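Local coordinates for putative transcriptional regulator (TetR/AcrR family) (Acinetobacter sp., PDB 3KNW), which probably binds DNA as a two-subunit transcriptional regulator of the TetR/AcrR family, at residues E13-H18 against Y52-S57; S57-G62 against E126-I131; R76-W81 against I140-D145; T85-K90 against A144-I149. One frame throughout, in Å; residues are numbered along the deposited sequence.

Contact 1. Residues E13-H18 against Y52-S57; sequences EAKRQH and YHYFES
In the helix-turn-helix DNA-binding head of this TetR-type regulator, Y54 and F55, at the end of the predicted recognition helix 48-54, pack on the first helix of the domain through K15 and R16. Y54 buries the largest share of the four residues that touch, with R16 next. Its ring carbon CD2 lies 3.5 Å from R16 CB, while at the far end of the ring K15 CD comes to 3.2 Å from Y54 OH, and the lysine chain runs across the tyrosine at about a right angle. Both approaches are oblique to the ring. Y54 OH also makes a weak hydrogen bond with S12 O. K15 places its methylenes there because CG is anti to the backbone N (chi1 -168°) and the chain stays extended, which carries NZ on past the phenol to a hydrogen bond with S50 OG on the recognition helix.

The first helix of a TetR domain packs against the helix-turn-helix pair, and here the docking rests on aliphatic stems and aromatic rings. F55, the first residue to leave helical geometry after helix 48-54, turns its CZ toward R16 CG at 4.0 Å, and its CE1 lies over one face of the arginine's guanidinium, with the two planes 42° apart. The R16 stem, extended from CG to NE, runs past both rings; its NH2 forms a salt bridge of 3.6 Å with E13 OE2, and NH1 makes a long, weak ion pair with E64 of helix 58-81. Behind this layer F55 packs on I19 and L20 and meets F61 edge-to-face.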
loop_
_atom_site.group_PDB
_atom_site.type_symbol
_atom_site.label_atom_id
_atom_site.label_comp_id
_atom_site.label_asym_id
_atom_site.label_seq_id
_atom_site.Cartn_x
_atom_site.Cartn_y
_atom_site.Cartn_z
ATOM N N GLU A 13 1.717 26.771 22.085
ATOM C CA GLU A 13 0.985 26.017 21.080
ATOM C C GLU A 13 1.873 25.775 19.839
ATOM O O GLU A 13 1.839 24.703 19.218
ATOM C CB GLU A 13 -0.362 26.665 20.719
ATOM C CG GLU A 13 -1.236 25.783 19.759
ATOM C CD GLU A 13 -1.479 24.326 20.263
ATOM O OE1 GLU A 13 -1.716 24.123 21.483
ATOM O OE2 GLU A 13 -1.453 23.385 19.418
ATOM N N ALA A 14 2.696 26.753 19.512
ATOM C CA ALA A 14 3.612 26.621 18.394
ATOM C C ALA A 14 4.704 25.614 18.732
ATOM O O ALA A 14 5.164 24.881 17.866
ATOM C CB ALA A 14 4.196 28.010 17.981
ATOM N N LYS A 15 5.095 25.540 19.997
ATOM C CA LYS A 15 6.035 24.500 20.446
ATOM C C LYS A 15 5.395 23.107 20.313
ATOM O O LYS A 15 5.949 22.205 19.691
ATOM C CB LYS A 15 6.473 24.745 21.884
ATOM C CG LYS A 15 7.642 23.882 22.304
ATOM C CD LYS A 15 7.797 23.862 23.822
ATOM C CE LYS A 15 9.234 23.611 24.278
ATOM N NZ LYS A 15 9.381 23.961 25.740
ATOM N N ARG A 16 4.216 22.957 20.890
ATOM C CA ARG A 16 3.476 21.736 20.727
ATOM C C ARG A 16 3.475 21.319 19.245
ATOM O O ARG A 16 3.728 20.150 18.940
ATOM C CB ARG A 16 2.057 21.923 21.223
ATOM C CG ARG A 16 1.268 20.659 21.340
ATOM C CD ARG A 16 -0.119 20.959 21.913
ATOM N NE ARG A 16 -0.945 19.757 21.975
ATOM C CZ ARG A 16 -1.639 19.246 20.949
ATOM N NH1 ARG A 16 -2.352 18.136 21.120
ATOM N NH2 ARG A 16 -1.629 19.836 19.756
ATOM N N GLN A 17 3.224 22.281 18.339
ATOM C CA GLN A 17 3.148 22.005 16.888
ATOM C C GLN A 17 4.481 21.614 16.340
ATOM O O GLN A 17 4.579 20.736 15.472
ATOM C CB GLN A 17 2.693 23.227 16.075
ATOM C CG GLN A 17 1.294 23.804 16.400
ATOM C CD GLN A 17 0.183 22.781 16.309
ATOM O OE1 GLN A 17 0.289 21.784 15.571
ATOM N NE2 GLN A 17 -0.886 23.006 17.079
ATOM N N HIS A 18 5.521 22.288 16.821
ATOM C CA HIS A 18 6.873 21.924 16.408
ATOM C C HIS A 18 7.161 20.469 16.723
ATOM O O HIS A 18 7.672 19.740 15.879
ATOM C CB HIS A 18 7.946 22.785 17.066
ATOM C CG HIS A 18 9.331 22.385 16.666
ATOM N ND1 HIS A 18 9.877 22.734 15.451
ATOM C CD2 HIS A 18 10.252 21.611 17.290
ATOM C CE1 HIS A 18 11.088 22.211 15.354
ATOM N NE2 HIS A 18 11.338 21.521 16.455
ATOM N N TYR A 52 7.260 16.040 28.030
ATOM C CA TYR A 52 6.293 15.450 28.901
ATOM C C TYR A 52 5.309 16.471 29.475
ATOM O O TYR A 52 4.250 16.071 29.928
ATOM C CB TYR A 52 6.963 14.631 29.991
ATOM C CG TYR A 52 7.329 13.224 29.584
ATOM C CD1 TYR A 52 8.619 12.736 29.776
ATOM C CD2 TYR A 52 6.379 12.372 29.025
ATOM C CE1 TYR A 52 8.955 11.452 29.442
ATOM C CE2 TYR A 52 6.709 11.071 28.658
ATOM C CZ TYR A 52 7.998 10.623 28.864
ATOM O OH TYR A 52 8.328 9.331 28.528
ATOM N N HIS A 53 5.601 17.772 29.433
ATOM C CA HIS A 53 4.542 18.739 29.747
ATOM C C HIS A 53 3.406 18.745 28.721
ATOM O O HIS A 53 2.250 18.943 29.063
ATOM C CB HIS A 53 5.123 20.130 29.952
ATOM C CG HIS A 53 5.772 20.299 31.291
ATOM N ND1 HIS A 53 5.356 19.601 32.407
ATOM C CD2 HIS A 53 6.814 21.065 31.692
ATOM C CE1 HIS A 53 6.109 19.937 33.440
ATOM N NE2 HIS A 53 7.002 20.824 33.034
ATOM N N TYR A 54 3.755 18.475 27.472
ATOM C CA TYR A 54 2.819 18.466 26.345
ATOM C C TYR A 54 2.109 17.138 26.143
ATOM O O TYR A 54 0.914 17.104 25.870
ATOM C CB TYR A 54 3.570 18.842 25.061
ATOM C CG TYR A 54 3.959 20.301 25.068
ATOM C CD1 TYR A 54 5.135 20.735 25.699
ATOM C CD2 TYR A 54 3.120 21.260 24.514
ATOM C CE1 TYR A 54 5.466 22.089 25.750
ATOM C CE2 TYR A 54 3.444 22.602 24.555
ATOM C CZ TYR A 54 4.618 23.021 25.170
ATOM O OH TYR A 54 4.926 24.375 25.189
ATOM N N PHE A 55 2.847 16.044 26.259
ATOM C CA PHE A 55 2.276 14.723 26.017
ATOM C C PHE A 55 2.633 13.776 27.119
ATOM O O PHE A 55 3.792 13.664 27.476
ATOM C CB PHE A 55 2.828 14.171 24.735
ATOM C CG PHE A 55 2.702 15.094 23.613
ATOM C CD1 PHE A 55 1.497 15.268 23.007
ATOM C CD2 PHE A 55 3.790 15.789 23.164
ATOM C CE1 PHE A 55 1.359 16.117 21.945
ATOM C CE2 PHE A 55 3.673 16.674 22.136
ATOM C CZ PHE A 55 2.443 16.836 21.511
ATOM N N GLU A 56 1.666 13.039 27.633
ATOM C CA GLU A 56 1.979 12.156 28.760
ATOM C C GLU A 56 2.743 10.856 28.407
ATOM O O GLU A 56 3.344 10.236 29.268
ATOM C CB GLU A 56 0.709 11.879 29.585
ATOM C CG GLU A 56 -0.406 11.099 28.874
ATOM C CD GLU A 56 -1.591 10.826 29.812
ATOM O OE1 GLU A 56 -2.087 11.809 30.427
ATOM O OE2 GLU A 56 -2.013 9.641 29.950
ATOM N N SER A 57 2.744 10.443 27.149
ATOM C CA SER A 57 3.424 9.183 26.762
ATOM C C SER A 57 3.645 9.137 25.272
ATOM O O SER A 57 3.017 9.895 24.553
ATOM C CB SER A 57 2.569 7.990 27.132
ATOM O OG SER A 57 1.378 8.049 26.388
#

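Contact 2. Residues S57-G62 against E126-I131; sequences SKEAFG and EDMRLI
E59 OE2 accepts a hydrogen bond from S125 OG, just ahead of helix 126-153, and the same oxygen lies 3.2 Å from the selenium of selenomethionine M128. M128 CG is equally near, at 3.2 Å from E59 OE2, so the carboxylate oxygen rests alongside the CG-SE bond. E59 reaches there by a bend at its second torsion (chi2 66°), which brings its end nearer to helix 126-153 than the direction of its CB alone would. S125 OG also accepts from M128 N, so one serine hydroxyl ties both the glutamate and the start of the helix together.

The remaining contact across the segments is apolar. The M128 chain, bent at its last torsion, sets its selenium 3.8 Å from G62 CA, and its methyl CE lies 4.0 Å from G62 CA; the glycine therefore presents bare backbone to the side chain, which is buried further by C63, L66 and F32. At the start of helix 58-81, S57 OG caps the helix by accepting from A60 N at 2.9 Å, with an almost straight bond of 178°. The contact is a junction between the DNA-binding head and the C-terminal helical body, as expected of the two-domain, all-helical TetR fold.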
loop_
_atom_site.group_PDB
_atom_site.type_symbol
_atom_site.label_atom_id
_atom_site.label_comp_id
_atom_site.label_asym_id
_atom_site.label_seq_id
_atom_site.Cartn_x
_atom_site.Cartn_y
_atom_site.Cartn_z
ATOM N N SER A 57 2.744 10.443 27.149
ATOM C CA SER A 57 3.424 9.183 26.762
ATOM C C SER A 57 3.645 9.137 25.272
ATOM O O SER A 57 3.017 9.895 24.553
ATOM C CB SER A 57 2.569 7.990 27.132
ATOM O OG SER A 57 1.378 8.049 26.388
ATOM N N LYS A 58 4.533 8.260 24.826
ATOM C CA LYS A 58 4.743 8.053 23.422
ATOM C C LYS A 58 3.385 7.798 22.730
ATOM O O LYS A 58 3.143 8.286 21.652
ATOM C CB LYS A 58 5.703 6.862 23.163
ATOM C CG LYS A 58 6.197 6.728 21.668
ATOM C CD LYS A 58 6.786 5.346 21.348
ATOM C CE LYS A 58 6.778 5.069 19.828
ATOM N NZ LYS A 58 6.986 3.625 19.489
ATOM N N GLU A 59 2.496 7.097 23.412
ATOM C CA GLU A 59 1.205 6.745 22.870
ATOM C C GLU A 59 0.255 7.948 22.769
ATOM O O GLU A 59 -0.350 8.138 21.700
ATOM C CB GLU A 59 0.601 5.569 23.646
ATOM C CG GLU A 59 -0.682 4.994 23.078
ATOM C CD GLU A 59 -0.539 4.306 21.688
ATOM O OE1 GLU A 59 0.423 3.487 21.477
ATOM O OE2 GLU A 59 -1.422 4.589 20.843
ATOM N N ALA A 60 0.133 8.766 23.815
ATOM C CA ALA A 60 -0.658 10.018 23.713
ATOM C C ALA A 60 -0.227 10.858 22.506
ATOM O O ALA A 60 -1.043 11.414 21.770
ATOM C CB ALA A 60 -0.555 10.857 24.998
ATOM N N PHE A 61 1.075 10.919 22.316
ATOM C CA PHE A 61 1.692 11.744 21.321
ATOM C C PHE A 61 1.376 11.207 19.926
ATOM O O PHE A 61 1.072 11.970 19.009
ATOM C CB PHE A 61 3.183 11.731 21.589
ATOM C CG PHE A 61 4.010 12.260 20.473
ATOM C CD1 PHE A 61 3.994 13.606 20.168
ATOM C CD2 PHE A 61 4.846 11.430 19.761
ATOM C CE1 PHE A 61 4.791 14.109 19.180
ATOM C CE2 PHE A 61 5.625 11.928 18.753
ATOM C CZ PHE A 61 5.600 13.255 18.466
ATOM N N GLY A 62 1.478 9.890 19.777
ATOM C CA GLY A 62 1.075 9.202 18.538
ATOM C C GLY A 62 -0.383 9.509 18.214
ATOM O O GLY A 62 -0.690 9.894 17.107
ATOM N N GLU A 126 -4.913 -0.104 19.382
ATOM C CA GLU A 126 -6.272 0.074 18.865
ATOM C C GLU A 126 -6.688 1.528 18.718
ATOM O O GLU A 126 -7.407 1.878 17.766
ATOM C CB GLU A 126 -7.308 -0.570 19.782
ATOM C CG GLU A 126 -7.817 -1.855 19.299
ATOM C CD GLU A 126 -8.300 -1.782 17.853
ATOM O OE1 GLU A 126 -8.998 -0.793 17.451
ATOM O OE2 GLU A 126 -7.956 -2.742 17.132
ATOM N N ASP A 127 -6.300 2.364 19.680
ATOM C CA ASP A 127 -6.725 3.763 19.654
ATOM C C ASP A 127 -6.232 4.470 18.367
ATOM O O ASP A 127 -6.992 5.168 17.682
ATOM C CB ASP A 127 -6.238 4.514 20.911
ATOM C CG ASP A 127 -7.010 4.100 22.169
ATOM O OD1 ASP A 127 -8.277 4.066 22.105
ATOM O OD2 ASP A 127 -6.352 3.760 23.185
HETATM N N MSE A 128 -4.964 4.263 18.049
HETATM C CA MSE A 128 -4.358 4.867 16.895
HETATM C C MSE A 128 -4.931 4.269 15.608
HETATM O O MSE A 128 -5.242 4.984 14.653
HETATM C CB MSE A 128 -2.814 4.716 16.992
HETATM C CG MSE A 128 -2.144 5.781 17.934
HETATM SE SE MSE A 128 -0.248 5.634 18.039
HETATM C CE MSE A 128 0.105 6.075 16.262
ATOM N N ARG A 129 -5.124 2.959 15.597
ATOM C CA ARG A 129 -5.692 2.306 14.441
ATOM C C ARG A 129 -7.107 2.794 14.128
ATOM O O ARG A 129 -7.435 3.035 12.981
ATOM C CB ARG A 129 -5.727 0.797 14.643
ATOM C CG ARG A 129 -6.030 0.062 13.349
ATOM C CD ARG A 129 -6.282 -1.375 13.653
ATOM N NE ARG A 129 -7.591 -1.636 14.270
ATOM C CZ ARG A 129 -8.785 -1.491 13.663
ATOM N NH1 ARG A 129 -9.901 -1.789 14.342
ATOM N NH2 ARG A 129 -8.898 -1.046 12.392
ATOM N N LEU A 130 -7.932 2.887 15.146
ATOM C CA LEU A 130 -9.275 3.500 15.034
ATOM C C LEU A 130 -9.264 4.941 14.504
ATOM O O LEU A 130 -10.001 5.251 13.581
ATOM C CB LEU A 130 -9.943 3.519 16.411
ATOM C CG LEU A 130 -11.461 3.699 16.437
ATOM C CD1 LEU A 130 -12.233 2.691 15.503
ATOM C CD2 LEU A 130 -11.934 3.593 17.928
ATOM N N ILE A 131 -8.416 5.802 15.061
ATOM C CA ILE A 131 -8.300 7.163 14.555
ATOM C C ILE A 131 -7.928 7.174 13.075
ATOM O O ILE A 131 -8.547 7.886 12.280
ATOM C CB ILE A 131 -7.251 8.003 15.325
ATOM C CG1 ILE A 131 -7.733 8.294 16.763
ATOM C CG2 ILE A 131 -7.020 9.308 14.623
ATOM C CD1 ILE A 131 -6.631 8.765 17.682
#

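Contact 3. Residues R76-W81 against I140-D145; sequences RLNQLW and IARMAD
R142 reaches from residues 140-145 of helix 126-153 to residues 76-81 and gives its NH1 hydrogen to N78 OD1 at 3.0 Å. The bond is bent at the hydrogen (137°), and the oxygen stands 29° out of the guanidinium plane. These segments belong to the all-helical body of the TetR fold; the local axes run nearly parallel and come no closer than 12.8 Å, too far for close backbone packing, so long side chains do the bridging.

L77 lies beneath the charged group: its CD1 is over one face of the guanidinium, and its CB is 4.0 Å from R142 NH1. W81 approaches the arginine stem with the edge of its ring, CZ3 at 3.9 Å from R142 CB, with ring and guanidinium nearly perpendicular. R142 bends at both middle torsions (chi2 and chi3 each -75°), which lets it touch the indole edge with CB and the asparagine with its tip.

Further out, L139 packs on L77 and L146 on W81, both from helix 126-153, while the indole NE1 makes a weak hydrogen bond to K90 O. Within residues 76-81 one face of the indole is covered by L77 CD2, 2.9 Å above its plane and offset toward the rim.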
loop_
_atom_site.group_PDB
_atom_site.type_symbol
_atom_site.label_atom_id
_atom_site.label_comp_id
_atom_site.label_asym_id
_atom_site.label_seq_id
_atom_site.Cartn_x
_atom_site.Cartn_y
_atom_site.Cartn_z
ATOM N N ARG A 76 -6.802 21.356 4.403
ATOM C CA ARG A 76 -6.188 21.429 3.065
ATOM C C ARG A 76 -7.185 21.010 1.987
ATOM O O ARG A 76 -7.207 21.600 0.932
ATOM C CB ARG A 76 -4.888 20.623 2.970
ATOM N N LEU A 77 -8.041 20.039 2.263
ATOM C CA LEU A 77 -9.152 19.697 1.351
ATOM C C LEU A 77 -10.240 20.777 1.208
ATOM O O LEU A 77 -10.827 20.944 0.147
ATOM C CB LEU A 77 -9.838 18.417 1.803
ATOM C CG LEU A 77 -9.472 17.188 1.000
ATOM C CD1 LEU A 77 -10.153 15.951 1.533
ATOM C CD2 LEU A 77 -9.909 17.441 -0.401
ATOM N N ASN A 78 -10.527 21.487 2.289
ATOM C CA ASN A 78 -11.497 22.567 2.261
ATOM C C ASN A 78 -11.062 23.645 1.277
ATOM O O ASN A 78 -11.885 24.135 0.510
ATOM C CB ASN A 78 -11.694 23.161 3.661
ATOM C CG ASN A 78 -12.393 22.196 4.622
ATOM O OD1 ASN A 78 -13.000 21.203 4.206
ATOM N ND2 ASN A 78 -12.311 22.490 5.917
ATOM N N GLN A 79 -9.767 23.970 1.275
ATOM C CA GLN A 79 -9.201 24.972 0.358
ATOM C C GLN A 79 -9.273 24.516 -1.095
ATOM O O GLN A 79 -9.954 25.103 -1.891
ATOM C CB GLN A 79 -7.739 25.292 0.703
ATOM C CG GLN A 79 -7.461 25.525 2.178
ATOM C CD GLN A 79 -6.212 26.357 2.408
ATOM O OE1 GLN A 79 -5.240 25.884 3.016
ATOM N NE2 GLN A 79 -6.230 27.611 1.922
ATOM N N LEU A 80 -8.570 23.441 -1.421
ATOM C CA LEU A 80 -8.591 22.860 -2.765
ATOM C C LEU A 80 -10.010 22.806 -3.379
ATOM O O LEU A 80 -10.178 23.044 -4.582
ATOM C CB LEU A 80 -7.966 21.445 -2.714
ATOM C CG LEU A 80 -7.049 20.900 -3.819
ATOM C CD1 LEU A 80 -6.078 21.933 -4.438
ATOM C CD2 LEU A 80 -6.253 19.703 -3.272
ATOM N N TRP A 81 -11.022 22.527 -2.554
ATOM C CA TRP A 81 -12.380 22.224 -3.053
ATOM C C TRP A 81 -13.468 23.300 -2.874
ATOM O O TRP A 81 -14.618 23.096 -3.284
ATOM C CB TRP A 81 -12.870 20.914 -2.443
ATOM C CG TRP A 81 -12.126 19.711 -2.927
ATOM C CD1 TRP A 81 -11.223 19.639 -3.973
ATOM C CD2 TRP A 81 -12.264 18.374 -2.431
ATOM N NE1 TRP A 81 -10.791 18.337 -4.131
ATOM C CE2 TRP A 81 -11.413 17.549 -3.196
ATOM C CE3 TRP A 81 -13.026 17.795 -1.409
ATOM C CZ2 TRP A 81 -11.301 16.182 -2.959
ATOM C CZ3 TRP A 81 -12.919 16.446 -1.184
ATOM C CH2 TRP A 81 -12.055 15.653 -1.945
ATOM N N ILE A 140 -12.703 8.819 1.950
ATOM C CA ILE A 140 -13.398 8.141 0.846
ATOM C C ILE A 140 -14.811 8.754 0.690
ATOM O O ILE A 140 -15.308 8.926 -0.405
ATOM C CB ILE A 140 -13.433 6.616 1.075
ATOM C CG1 ILE A 140 -11.992 6.046 0.957
ATOM C CG2 ILE A 140 -14.354 5.941 0.108
ATOM C CD1 ILE A 140 -11.874 4.501 1.323
ATOM N N ALA A 141 -15.424 9.115 1.799
ATOM C CA ALA A 141 -16.781 9.627 1.816
ATOM C C ALA A 141 -16.852 11.068 1.262
ATOM O O ALA A 141 -17.759 11.386 0.537
ATOM C CB ALA A 141 -17.384 9.534 3.274
ATOM N N ARG A 142 -15.883 11.924 1.577
ATOM C CA ARG A 142 -15.743 13.212 0.864
ATOM C C ARG A 142 -15.558 12.979 -0.644
ATOM O O ARG A 142 -16.216 13.604 -1.421
ATOM C CB ARG A 142 -14.540 14.024 1.363
ATOM C CG ARG A 142 -14.576 14.500 2.788
ATOM C CD ARG A 142 -15.501 15.636 2.961
ATOM N NE ARG A 142 -15.022 16.941 2.462
ATOM C CZ ARG A 142 -14.079 17.692 3.049
ATOM N NH1 ARG A 142 -13.756 18.866 2.524
ATOM N NH2 ARG A 142 -13.447 17.261 4.137
HETATM N N MSE A 143 -14.673 12.089 -1.074
HETATM C CA MSE A 143 -14.597 11.808 -2.516
HETATM C C MSE A 143 -15.969 11.395 -3.050
HETATM O O MSE A 143 -16.336 11.734 -4.168
HETATM C CB MSE A 143 -13.565 10.747 -2.875
HETATM C CG MSE A 143 -12.125 11.187 -2.620
HETATM SE SE MSE A 143 -10.847 9.742 -2.933
HETATM C CE MSE A 143 -10.127 9.869 -1.232
ATOM N N ALA A 144 -16.683 10.628 -2.245
ATOM C CA ALA A 144 -17.996 10.119 -2.629
ATOM C C ALA A 144 -18.934 11.287 -2.848
ATOM O O ALA A 144 -19.560 11.346 -3.870
ATOM C CB ALA A 144 -18.550 9.150 -1.559
ATOM N N ASP A 145 -19.011 12.193 -1.863
ATOM C CA ASP A 145 -19.869 13.378 -1.903
ATOM C C ASP A 145 -19.564 14.146 -3.212
ATOM O O ASP A 145 -20.474 14.531 -3.961
ATOM C CB ASP A 145 -19.614 14.288 -0.676
ATOM C CG ASP A 145 -20.058 13.633 0.678
ATOM O OD1 ASP A 145 -20.960 12.741 0.629
ATOM O OD2 ASP A 145 -19.533 13.989 1.785
#

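Contact 4. Residues T85-K90 against A144-I149; sequences TSARDK and ADLIRI
With CG of L146 anti to its backbone N (chi1 -163°) and the second torsion near +60°, the isobutyl group of L146 leans toward helix 87-100, where its CD1 meets K90 and A87. K90 contributes an aliphatic carbon: its CD is 4.0 Å from L146 CD1, and the two side chains cross at about a right angle. The lysine chain bends at its third torsion, beyond the carbon that makes this contact.

A87 sits closest in. Its CB points at helix 126-153 and lies 3.4 Å from the carbonyl oxygen of L146, so the methyl rests on backbone as well as on side chains. L146 CD1 is 4.2 Å from A87 CB, and I149 CG2 lies at the same 4.2 Å from that methyl, with I149 C a little nearer at 3.9 Å. I149, one helical turn further along, thus flanks the alanine with its branch methyl. The small side chain goes with a close backbone approach, the CA atoms of A87 and L146 being 5.7 Å apart.

In the C-terminal body of the TetR fold, this joins the first turn of helix 87-100 to the long helix 126-153. S86 occupies the N-cap position of helix 87-100 but makes no capping bond with its side chain; the first turn is closed by K90 N bonding to S86 O. Away from the long helix, R88 turns its guanidinium to a salt bridge with D201, the last modelled residue. On the far face of helix 126-153, I147 packs on L165 and A166 of helix 162-183.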
loop_
_atom_site.group_PDB
_atom_site.type_symbol
_atom_site.label_atom_id
_atom_site.label_comp_id
_atom_site.label_asym_id
_atom_site.label_seq_id
_atom_site.Cartn_x
_atom_site.Cartn_y
_atom_site.Cartn_z
ATOM N N THR A 85 -15.212 25.786 -9.418
ATOM C CA THR A 85 -14.989 24.888 -10.550
ATOM C C THR A 85 -15.877 23.652 -10.419
ATOM O O THR A 85 -16.664 23.533 -9.475
ATOM C CB THR A 85 -13.496 24.412 -10.647
ATOM O OG1 THR A 85 -13.130 23.702 -9.441
ATOM C CG2 THR A 85 -12.512 25.615 -10.925
ATOM N N SER A 86 -15.773 22.781 -11.419
ATOM C CA SER A 86 -16.389 21.467 -11.459
ATOM C C SER A 86 -16.103 20.585 -10.241
ATOM O O SER A 86 -15.091 20.747 -9.584
ATOM C CB SER A 86 -15.822 20.695 -12.647
ATOM O OG SER A 86 -16.723 20.682 -13.694
ATOM N N ALA A 87 -17.001 19.628 -9.992
ATOM C CA ALA A 87 -16.715 18.523 -9.092
ATOM C C ALA A 87 -15.554 17.736 -9.716
ATOM O O ALA A 87 -14.603 17.372 -9.025
ATOM C CB ALA A 87 -17.982 17.612 -8.886
ATOM N N ARG A 88 -15.633 17.507 -11.022
ATOM C CA ARG A 88 -14.639 16.729 -11.712
ATOM C C ARG A 88 -13.235 17.309 -11.596
ATOM O O ARG A 88 -12.266 16.592 -11.251
ATOM C CB ARG A 88 -15.002 16.614 -13.161
ATOM C CG ARG A 88 -13.862 16.077 -13.975
ATOM C CD ARG A 88 -14.399 15.551 -15.260
ATOM N NE ARG A 88 -13.361 14.890 -16.020
ATOM C CZ ARG A 88 -13.581 13.877 -16.844
ATOM N NH1 ARG A 88 -14.812 13.405 -17.018
ATOM N NH2 ARG A 88 -12.561 13.325 -17.492
ATOM N N ASP A 89 -13.122 18.595 -11.878
ATOM C CA ASP A 89 -11.849 19.266 -11.802
ATOM C C ASP A 89 -11.418 19.342 -10.369
ATOM O O ASP A 89 -10.229 19.314 -10.098
ATOM C CB ASP A 89 -11.883 20.672 -12.497
ATOM C CG ASP A 89 -12.029 20.566 -14.034
ATOM O OD1 ASP A 89 -12.214 19.434 -14.571
ATOM O OD2 ASP A 89 -11.989 21.598 -14.716
ATOM N N LYS A 90 -12.341 19.444 -9.431
ATOM C CA LYS A 90 -11.895 19.482 -8.038
ATOM C C LYS A 90 -11.204 18.171 -7.653
ATOM O O LYS A 90 -10.234 18.152 -6.870
ATOM C CB LYS A 90 -13.073 19.728 -7.108
ATOM C CG LYS A 90 -13.403 21.220 -6.856
ATOM C CD LYS A 90 -14.596 21.331 -5.952
ATOM C CE LYS A 90 -15.489 22.571 -6.276
ATOM N NZ LYS A 90 -16.892 22.319 -5.859
ATOM N N ALA A 144 -16.683 10.628 -2.245
ATOM C CA ALA A 144 -17.996 10.119 -2.629
ATOM C C ALA A 144 -18.934 11.287 -2.848
ATOM O O ALA A 144 -19.560 11.346 -3.870
ATOM C CB ALA A 144 -18.550 9.150 -1.559
ATOM N N ASP A 145 -19.011 12.193 -1.863
ATOM C CA ASP A 145 -19.869 13.378 -1.903
ATOM C C ASP A 145 -19.564 14.146 -3.212
ATOM O O ASP A 145 -20.474 14.531 -3.961
ATOM C CB ASP A 145 -19.614 14.288 -0.676
ATOM C CG ASP A 145 -20.058 13.633 0.678
ATOM O OD1 ASP A 145 -20.960 12.741 0.629
ATOM O OD2 ASP A 145 -19.533 13.989 1.785
ATOM N N LEU A 146 -18.274 14.285 -3.511
ATOM C CA LEU A 146 -17.804 15.042 -4.659
ATOM C C LEU A 146 -18.112 14.283 -5.973
ATOM O O LEU A 146 -18.550 14.860 -6.942
ATOM C CB LEU A 146 -16.319 15.336 -4.430
ATOM C CG LEU A 146 -15.601 16.392 -5.215
ATOM C CD1 LEU A 146 -16.258 17.805 -5.049
ATOM C CD2 LEU A 146 -14.168 16.366 -4.836
ATOM N N ILE A 147 -17.983 12.968 -6.010
ATOM C CA ILE A 147 -18.363 12.283 -7.245
ATOM C C ILE A 147 -19.867 12.471 -7.507
ATOM O O ILE A 147 -20.333 12.497 -8.667
ATOM C CB ILE A 147 -17.933 10.824 -7.235
ATOM C CG1 ILE A 147 -16.398 10.745 -7.268
ATOM C CG2 ILE A 147 -18.487 10.062 -8.434
ATOM C CD1 ILE A 147 -15.812 9.405 -6.818
ATOM N N ARG A 148 -20.659 12.578 -6.429
ATOM C CA ARG A 148 -22.107 12.609 -6.606
ATOM C C ARG A 148 -22.488 14.014 -7.111
ATOM O O ARG A 148 -23.153 14.125 -8.134
ATOM C CB ARG A 148 -22.865 12.152 -5.359
ATOM C CG ARG A 148 -23.950 13.089 -4.901
ATOM C CD ARG A 148 -25.215 12.416 -4.584
ATOM N NE ARG A 148 -25.214 11.865 -3.237
ATOM C CZ ARG A 148 -26.326 11.660 -2.509
ATOM N NH1 ARG A 148 -27.520 11.976 -2.991
ATOM N NH2 ARG A 148 -26.246 11.129 -1.290
ATOM N N ILE A 149 -22.007 15.061 -6.440
ATOM C CA ILE A 149 -22.116 16.415 -6.962
ATOM C C ILE A 149 -21.709 16.456 -8.441
ATOM O O ILE A 149 -22.408 17.035 -9.240
ATOM C CB ILE A 149 -21.348 17.457 -6.127
ATOM C CG1 ILE A 149 -21.970 17.627 -4.727
ATOM C CG2 ILE A 149 -21.404 18.820 -6.792
ATOM C CD1 ILE A 149 -20.996 18.235 -3.668
#

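Overall arrangement
Contacts 1 and 2 lie toward the DNA-binding end and contact 4 on the opposite side of the chain's centre, its centre about 38 Å from that of contact 1. Contact 2 is the buried one; contacts 1, 3 and 4 are partly buried. Contacts 2 and 3 both join helix 58-81 to helix 126-153, the first near the starts of the two helices, built on selenomethionine against a glycine backbone and a glutamate oxygen, the second about 25 Å away between centres, bridged by an arginine. Contact 1 is aromatic and aliphatic, touching contact 2 where F55 meets F61. Contact 4 is chiefly apolar and adjoins contact 3 through W81 and L146. Contact 3 alone has a hydrogen bond between its segments.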